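Local structure of nitrite reductase (Hyphomicrobium denitrificans, 2DV6) at residues A[28-33]-A[43-48]; A[69-74]-A[89-94]; A[145-150]-A[291-296]. The protein probably reduces nitrite to nitric oxide with electrons from cytochrome c, using bound copper ions, as a multicopper-oxidase relative built of cupredoxin domains. One frame throughout, in Å; residues are numbered along the deposited sequence.

Contact 1. Residues A[28-33]-A[43-48]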
# COMPACT_ATOMS: atom_id res chain seq x y z
N VAL A 28 6.01 -27.63 17.18
CA VAL A 28 6.59 -26.35 16.75
C VAL A 28 5.57 -25.25 16.96
O VAL A 28 4.45 -25.40 16.55
CB VAL A 28 7.06 -26.39 15.27
CG1 VAL A 28 7.72 -25.07 14.89
CG2 VAL A 28 8.07 -27.56 15.05
N PHE A 29 5.97 -24.16 17.62
CA PHE A 29 5.09 -23.00 17.81
C PHE A 29 5.79 -21.82 17.22
O PHE A 29 6.98 -21.62 17.48
CB PHE A 29 4.84 -22.73 19.32
CG PHE A 29 4.13 -23.86 20.02
CD1 PHE A 29 4.84 -24.76 20.78
CD2 PHE A 29 2.78 -24.07 19.80
CE1 PHE A 29 4.19 -25.81 21.39
CE2 PHE A 29 2.10 -25.14 20.42
CZ PHE A 29 2.80 -26.00 21.20
N THR A 30 5.07 -21.03 16.41
CA THR A 30 5.62 -19.78 15.89
C THR A 30 4.95 -18.57 16.54
O THR A 30 3.74 -18.53 16.62
CB THR A 30 5.55 -19.73 14.33
OG1 THR A 30 6.28 -20.84 13.82
CG2 THR A 30 6.13 -18.42 13.78
N LEU A 31 5.77 -17.63 17.03
CA LEU A 31 5.34 -16.41 17.68
C LEU A 31 5.94 -15.24 16.92
O LEU A 31 7.15 -15.20 16.65
CB LEU A 31 5.85 -16.36 19.15
CG LEU A 31 5.41 -17.50 20.09
CD1 LEU A 31 6.04 -17.44 21.53
CD2 LEU A 31 3.91 -17.56 20.20
N ARG A 32 5.10 -14.29 16.56
CA ARG A 32 5.61 -13.04 16.04
C ARG A 32 5.34 -11.98 17.09
O ARG A 32 4.40 -12.10 17.85
CB ARG A 32 4.97 -12.68 14.69
CG ARG A 32 3.47 -12.42 14.71
CD ARG A 32 2.92 -12.08 13.29
NE ARG A 32 1.47 -12.26 13.24
CZ ARG A 32 0.57 -11.28 13.38
NH1 ARG A 32 0.96 -10.02 13.56
NH2 ARG A 32 -0.73 -11.57 13.34
N THR A 33 6.19 -10.98 17.18
CA THR A 33 5.97 -9.92 18.16
C THR A 33 5.13 -8.81 17.50
O THR A 33 5.18 -8.62 16.28
CB THR A 33 7.32 -9.36 18.70
OG1 THR A 33 7.98 -8.63 17.67
CG2 THR A 33 8.25 -10.50 19.21
N ILE A 43 2.17 -12.86 19.23
CA ILE A 43 0.97 -13.30 18.53
C ILE A 43 1.28 -14.64 17.91
O ILE A 43 2.36 -14.80 17.29
CB ILE A 43 0.54 -12.28 17.46
CG1 ILE A 43 0.35 -10.93 18.15
CG2 ILE A 43 -0.76 -12.72 16.76
CD1 ILE A 43 0.58 -9.73 17.28
N GLY A 44 0.38 -15.60 18.07
CA GLY A 44 0.60 -16.92 17.50
C GLY A 44 0.47 -16.90 15.98
O GLY A 44 -0.31 -16.12 15.43
N VAL A 45 1.24 -17.76 15.31
CA VAL A 45 1.16 -17.96 13.87
C VAL A 45 0.87 -19.42 13.54
O VAL A 45 1.72 -20.28 13.79
CB VAL A 45 2.49 -17.58 13.17
CG1 VAL A 45 2.35 -17.71 11.64
CG2 VAL A 45 2.91 -16.17 13.58
N GLY A 46 -0.31 -19.72 12.96
CA GLY A 46 -0.63 -21.09 12.57
C GLY A 46 -0.99 -22.01 13.74
O GLY A 46 -1.15 -21.57 14.89
N GLY A 47 -1.14 -23.31 13.46
CA GLY A 47 -1.46 -24.30 14.48
C GLY A 47 -2.74 -23.98 15.23
O GLY A 47 -3.65 -23.33 14.69
N ASP A 48 -2.81 -24.44 16.48
CA ASP A 48 -3.92 -24.12 17.37
C ASP A 48 -3.85 -22.67 17.95
O ASP A 48 -4.76 -22.23 18.64
CB ASP A 48 -4.07 -25.22 18.49
CG ASP A 48 -2.71 -25.54 19.26
OD1 ASP A 48 -1.69 -24.80 19.13
OD2 ASP A 48 -2.66 -26.56 20.02
O HOH W 1 2.58 -22.15 15.77
O HOH W 2 -0.56 -14.26 13.33
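Arg-32 lays its guanidinium across Ile-43, whose CG2 stands 3.5 Å above one face of the flat group, offset toward the rim. The nearest side-chain approach is from Arg-32 NH2 to Ile-43 CG2, at 3.6 Å. Ile-43 CG1 is anti to the carbonyl carbon (chi1 -56°), and the branch ending in CD1 meets Arg-32 NH1 while CG2 lies by NH2. A long arginine suits this partly exposed place: its methylenes pack on neighbours and its charged end reaches water. Here CG of Arg-32 touches Val-45 CG2, the two side chains crossing at about a right angle. A water accepts from Arg-32 NH2 and donates to Gly-44 O. Thr-30 shares this face, its CG2 set 3.8 Å from Val-45 CB, while its OG1 bonds to Asn-68 ND2. Leu-31 points to the other face, where Gly-44 offers no side chain and Leu-31 CD2 rests 4.3 Å from Gly-44 CA.

Backbone bonds pair Arg-32 with Ile-43 in both directions, the Ile-43 N to Arg-32 O one at 2.7 Å, and Val-45 N bonds to Thr-30 O at 2.9 Å. Beyond it a second water accepts from Thr-30 N (2.8 Å) and donates to Val-45 O. Gly-46 and Gly-47 follow, both at positive phi, which favours glycine.

The pair forms a beta hairpin of strands 27-36 and 39-45 at one edge of a four-stranded sheet. Strand 64-70 flanks 27-36 on its other side; Leu-31 packs on its Val-67, Phe-29 on Leu-57 and Val-59 of strand 57-60 in another sheet, and Tyr-315 of a second subunit on Thr-30.

Contact 2. Residues A[69-74]-A[89-94]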
# COMPACT_ATOMS: atom_id res chain seq x y z
N LEU A 69 10.70 -17.55 17.03
CA LEU A 69 10.34 -16.19 17.35
C LEU A 69 10.69 -15.33 16.15
O LEU A 69 11.85 -15.34 15.71
CB LEU A 69 11.16 -15.73 18.56
CG LEU A 69 10.85 -14.47 19.38
CD1 LEU A 69 12.06 -13.54 19.55
CD2 LEU A 69 9.52 -13.75 19.12
N VAL A 70 9.71 -14.58 15.64
CA VAL A 70 9.96 -13.62 14.56
C VAL A 70 9.58 -12.22 15.04
O VAL A 70 8.50 -12.01 15.56
CB VAL A 70 9.12 -13.97 13.28
CG1 VAL A 70 9.39 -12.98 12.13
CG2 VAL A 70 9.36 -15.44 12.87
N ASN A 71 10.48 -11.27 14.84
CA ASN A 71 10.28 -9.91 15.23
C ASN A 71 9.32 -9.25 14.23
O ASN A 71 9.57 -9.24 13.00
CB ASN A 71 11.67 -9.22 15.28
CG ASN A 71 11.62 -7.81 15.77
OD1 ASN A 71 10.71 -7.05 15.42
ND2 ASN A 71 12.63 -7.42 16.56
N GLY A 72 8.21 -8.73 14.75
CA GLY A 72 7.15 -8.15 13.93
C GLY A 72 7.29 -6.66 13.74
O GLY A 72 7.05 -6.14 12.66
N GLU A 73 7.71 -5.93 14.76
CA GLU A 73 7.62 -4.48 14.65
C GLU A 73 8.94 -3.73 14.77
O GLU A 73 8.97 -2.55 14.48
CB GLU A 73 6.56 -3.93 15.63
CG GLU A 73 7.06 -3.74 17.08
CD GLU A 73 7.65 -5.00 17.68
OE1 GLU A 73 6.97 -6.04 17.72
OE2 GLU A 73 8.81 -4.94 18.09
N GLY A 74 10.02 -4.40 15.17
CA GLY A 74 11.34 -3.79 15.15
C GLY A 74 11.95 -3.38 16.47
O GLY A 74 12.98 -2.71 16.50
N ALA A 89 17.72 -16.41 21.11
CA ALA A 89 18.62 -15.32 20.99
C ALA A 89 17.76 -14.03 20.92
O ALA A 89 16.55 -14.07 20.61
CB ALA A 89 19.49 -15.49 19.72
N ILE A 90 18.39 -12.90 21.21
CA ILE A 90 17.78 -11.60 20.98
C ILE A 90 17.70 -11.29 19.49
O ILE A 90 18.63 -11.50 18.70
CB ILE A 90 18.51 -10.45 21.76
CG1 ILE A 90 18.34 -10.67 23.27
CG2 ILE A 90 17.94 -9.08 21.39
CD1 ILE A 90 19.32 -9.86 24.18
N VAL A 91 16.57 -10.70 19.16
CA VAL A 91 16.18 -10.43 17.81
C VAL A 91 15.94 -8.92 17.72
O VAL A 91 15.16 -8.36 18.46
CB VAL A 91 14.99 -11.41 17.62
CG1 VAL A 91 13.58 -10.82 17.80
CG2 VAL A 91 15.24 -12.42 16.59
N ASN A 92 16.62 -8.26 16.80
CA ASN A 92 16.70 -6.80 16.81
C ASN A 92 15.78 -6.09 15.81
O ASN A 92 14.97 -5.25 16.21
CB ASN A 92 18.16 -6.37 16.63
CG ASN A 92 19.00 -6.74 17.85
OD1 ASN A 92 18.77 -6.22 18.93
ND2 ASN A 92 19.93 -7.68 17.69
N GLY A 93 15.88 -6.42 14.53
CA GLY A 93 15.06 -5.69 13.57
C GLY A 93 13.86 -6.50 13.11
O GLY A 93 13.78 -7.70 13.34
N LYS A 94 12.94 -5.82 12.45
CA LYS A 94 11.79 -6.46 11.83
C LYS A 94 12.24 -7.67 11.01
O LYS A 94 13.17 -7.55 10.21
CB LYS A 94 11.11 -5.41 10.95
CG LYS A 94 9.97 -5.95 10.15
CD LYS A 94 8.82 -4.92 10.10
CE LYS A 94 7.56 -5.57 9.47
NZ LYS A 94 6.28 -4.94 9.96
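Val-91 meets Leu-69 and Asn-71 with a single methyl: its CG1 lies 3.6 Å from Leu-69 CD1 and 3.5 Å from Asn-71 CB. A short branched residue fits here, filling the angle between leucine tip and asparagine stem. Its carbonyl O receives a weak hydrogen bond from Asn-71 ND2 at 3.3 Å. Asn-92 starts its side chain away from 69-74, and its OD1 bonds to Gln-76 NE2; its backbone N and that of Gly-93 bond to the carboxylate of Glu-312 of a second subunit. Gly-93 O then sits against Asn-71 CB at 3.2 Å. Lys-94, its chain bent at chi2 (141°), passes CD and CE by Gly-72 O and bonds to it through NZ at 3.1 Å, nearly in line with the carbonyl.

Asn-71 OD1 accepts from Gly-74 N at 2.7 Å, in the carbonyl plane on a lone pair, an Asx motif closing the turn from Asn-71 to Gly-74, whose backbone angles call for glycine. Its ND2 also bonds to Ala-75 O. The amide thus mainly fixes its own loop, where Glu-73 OE2 bonds to copper ligand His-77; one weak amide bond, one lysine-to-carbonyl bond and a methyl contact join it to 89-94.

Contact 3. Residues A[145-150]-A[291-296]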
# COMPACT_ATOMS: atom_id res chain seq x y z
N ILE A 145 -5.60 -40.83 3.45
CA ILE A 145 -5.13 -41.11 2.09
C ILE A 145 -3.68 -41.61 2.08
O ILE A 145 -3.04 -41.63 1.04
CB ILE A 145 -5.34 -39.86 1.13
CG1 ILE A 145 -4.73 -38.57 1.71
CG2 ILE A 145 -6.85 -39.69 0.82
CD1 ILE A 145 -3.24 -38.69 2.06
N THR A 146 -3.17 -42.03 3.23
CA THR A 146 -1.76 -42.39 3.32
C THR A 146 -1.56 -43.84 2.90
O THR A 146 -2.38 -44.69 3.17
CB THR A 146 -1.21 -42.24 4.75
OG1 THR A 146 -1.99 -43.06 5.65
CG2 THR A 146 -1.28 -40.75 5.22
N ARG A 147 -0.43 -44.09 2.25
CA ARG A 147 0.00 -45.43 1.93
C ARG A 147 0.88 -45.89 3.09
O ARG A 147 1.91 -45.27 3.36
CB ARG A 147 0.88 -45.36 0.70
CG ARG A 147 1.33 -46.70 0.17
CD ARG A 147 0.59 -46.87 -1.13
NE ARG A 147 -0.37 -47.86 -0.93
CZ ARG A 147 -1.46 -48.05 -1.65
NH1 ARG A 147 -1.81 -47.22 -2.61
NH2 ARG A 147 -2.22 -49.07 -1.33
N ASP A 148 0.48 -46.99 3.74
CA ASP A 148 1.31 -47.71 4.72
C ASP A 148 2.60 -48.15 4.00
O ASP A 148 2.55 -48.68 2.90
CB ASP A 148 0.50 -48.93 5.22
CG ASP A 148 1.22 -49.72 6.33
OD1 ASP A 148 2.46 -49.84 6.32
OD2 ASP A 148 0.52 -50.26 7.23
N PRO A 149 3.79 -47.84 4.55
CA PRO A 149 5.00 -48.20 3.82
C PRO A 149 5.30 -49.72 3.74
O PRO A 149 6.19 -50.13 2.97
CB PRO A 149 6.11 -47.49 4.60
CG PRO A 149 5.54 -47.43 6.05
CD PRO A 149 4.08 -47.13 5.81
N ALA A 150 4.59 -50.54 4.53
CA ALA A 150 4.68 -52.02 4.43
C ALA A 150 3.73 -52.59 3.39
O ALA A 150 3.73 -53.78 3.16
CB ALA A 150 4.43 -52.69 5.81
N GLU A 291 10.99 -55.08 3.15
CA GLU A 291 10.98 -54.08 2.11
C GLU A 291 9.94 -53.05 2.47
O GLU A 291 8.89 -53.37 3.05
CB GLU A 291 10.63 -54.69 0.75
CG GLU A 291 11.60 -55.75 0.26
CD GLU A 291 11.16 -56.32 -1.07
OE1 GLU A 291 9.95 -56.62 -1.21
OE2 GLU A 291 12.00 -56.43 -2.00
N PHE A 292 10.24 -51.80 2.11
CA PHE A 292 9.32 -50.70 2.36
C PHE A 292 9.06 -49.86 1.09
O PHE A 292 9.84 -49.86 0.16
CB PHE A 292 9.87 -49.84 3.48
CG PHE A 292 10.01 -50.57 4.81
CD1 PHE A 292 11.27 -50.99 5.25
CD2 PHE A 292 8.90 -50.78 5.62
CE1 PHE A 292 11.43 -51.63 6.48
CE2 PHE A 292 9.04 -51.45 6.87
CZ PHE A 292 10.32 -51.85 7.30
N TYR A 293 7.94 -49.15 1.08
CA TYR A 293 7.52 -48.37 -0.05
C TYR A 293 7.32 -46.92 0.42
O TYR A 293 6.42 -46.65 1.20
CB TYR A 293 6.20 -48.95 -0.57
CG TYR A 293 5.51 -48.23 -1.72
CD1 TYR A 293 6.21 -47.44 -2.65
CD2 TYR A 293 4.15 -48.42 -1.92
CE1 TYR A 293 5.55 -46.83 -3.73
CE2 TYR A 293 3.48 -47.82 -2.99
CZ TYR A 293 4.19 -47.06 -3.90
OH TYR A 293 3.47 -46.52 -4.94
N VAL A 294 8.15 -46.01 -0.07
CA VAL A 294 8.11 -44.60 0.33
C VAL A 294 8.22 -43.66 -0.90
O VAL A 294 9.06 -43.87 -1.76
CB VAL A 294 9.25 -44.27 1.33
CG1 VAL A 294 9.13 -42.78 1.78
CG2 VAL A 294 9.18 -45.23 2.57
N MET A 295 7.35 -42.64 -0.98
CA MET A 295 7.46 -41.63 -2.04
C MET A 295 7.31 -40.26 -1.45
O MET A 295 6.62 -40.09 -0.48
CB MET A 295 6.44 -41.84 -3.16
CG MET A 295 6.74 -43.09 -4.00
SD MET A 295 5.81 -43.18 -5.57
CE MET A 295 6.82 -42.12 -6.66
N GLN A 296 8.01 -39.31 -2.04
CA GLN A 296 7.99 -37.91 -1.60
C GLN A 296 7.23 -37.06 -2.62
O GLN A 296 7.34 -37.28 -3.83
CB GLN A 296 9.42 -37.42 -1.50
CG GLN A 296 9.57 -35.96 -1.23
CD GLN A 296 10.97 -35.64 -0.89
OE1 GLN A 296 11.68 -36.49 -0.35
NE2 GLN A 296 11.41 -34.40 -1.22
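Arg-147 overlaps the Tyr-293 ring with its aliphatic stem, CD coming to 3.6 Å from Tyr-293 CE2 and CG to 3.9 Å from Tyr-293 CD2. The approach is oblique, the guanidinium and ring planes lying 24° apart. With CG anti to the backbone N (chi1 -176°) and bends at chi2 and chi3, the arginine packs its methylenes on the ring; its NH2 forms a salt bridge with Asp-151 and its NH1 bonds to Pro-193 O. Tyrosine suits the spot because its ring receives the stem while its OH bonds to Gly-194 O.

Pro-149 is the second point of contact. Its O accepts from Tyr-293 N at 2.8 Å and takes a CA-H...O contact from Phe-292 CA at 3.2 Å. The same O lies at the edge of the Phe-292 ring. Pro-149 CB faces Val-294 CG2 at 4.3 Å, and Leu-335 and Leu-341 add to this apolar surround. Proline, having no N-H to satisfy, is well fitted to a buried loop. Just after it, Ala-150 N bonds to Asp-148 OD1 at 2.9 Å, completing an Asx turn.

Asn-329 ND2 joins the two segments further, binding Arg-147 O and Tyr-293 O. The loop between strands 125-131 and 163-178 here runs roughly antiparallel (161°) to strand 290-299, which belongs to a sheet of a cupredoxin-type domain, as in copper nitrite reductases.

How the contacts relate
Contacts 1 and 2 belong to the same part of the fold, since their strands 27-36 and 64-70 are neighbours in one sheet, and they touch directly: Leu-31 O lies 2.8 Å from Val-70 N and Thr-33 OG1 2.8 Å from Glu-73 OE1, both probable hydrogen bonds. Both are partly buried and reached by a second subunit. Contact 3 stands apart, about 18 Å from contact 1 and 24 Å from contact 2 between nearest atoms; it is buried, and no other chain of the assembly touches it. The chemistry follows: regular strand pairing with waters in contact 1, a weak amide bond and a lysine-to-carbonyl bond between loops in contact 2, and mainly apolar and aromatic packing round one backbone bond in contact 3.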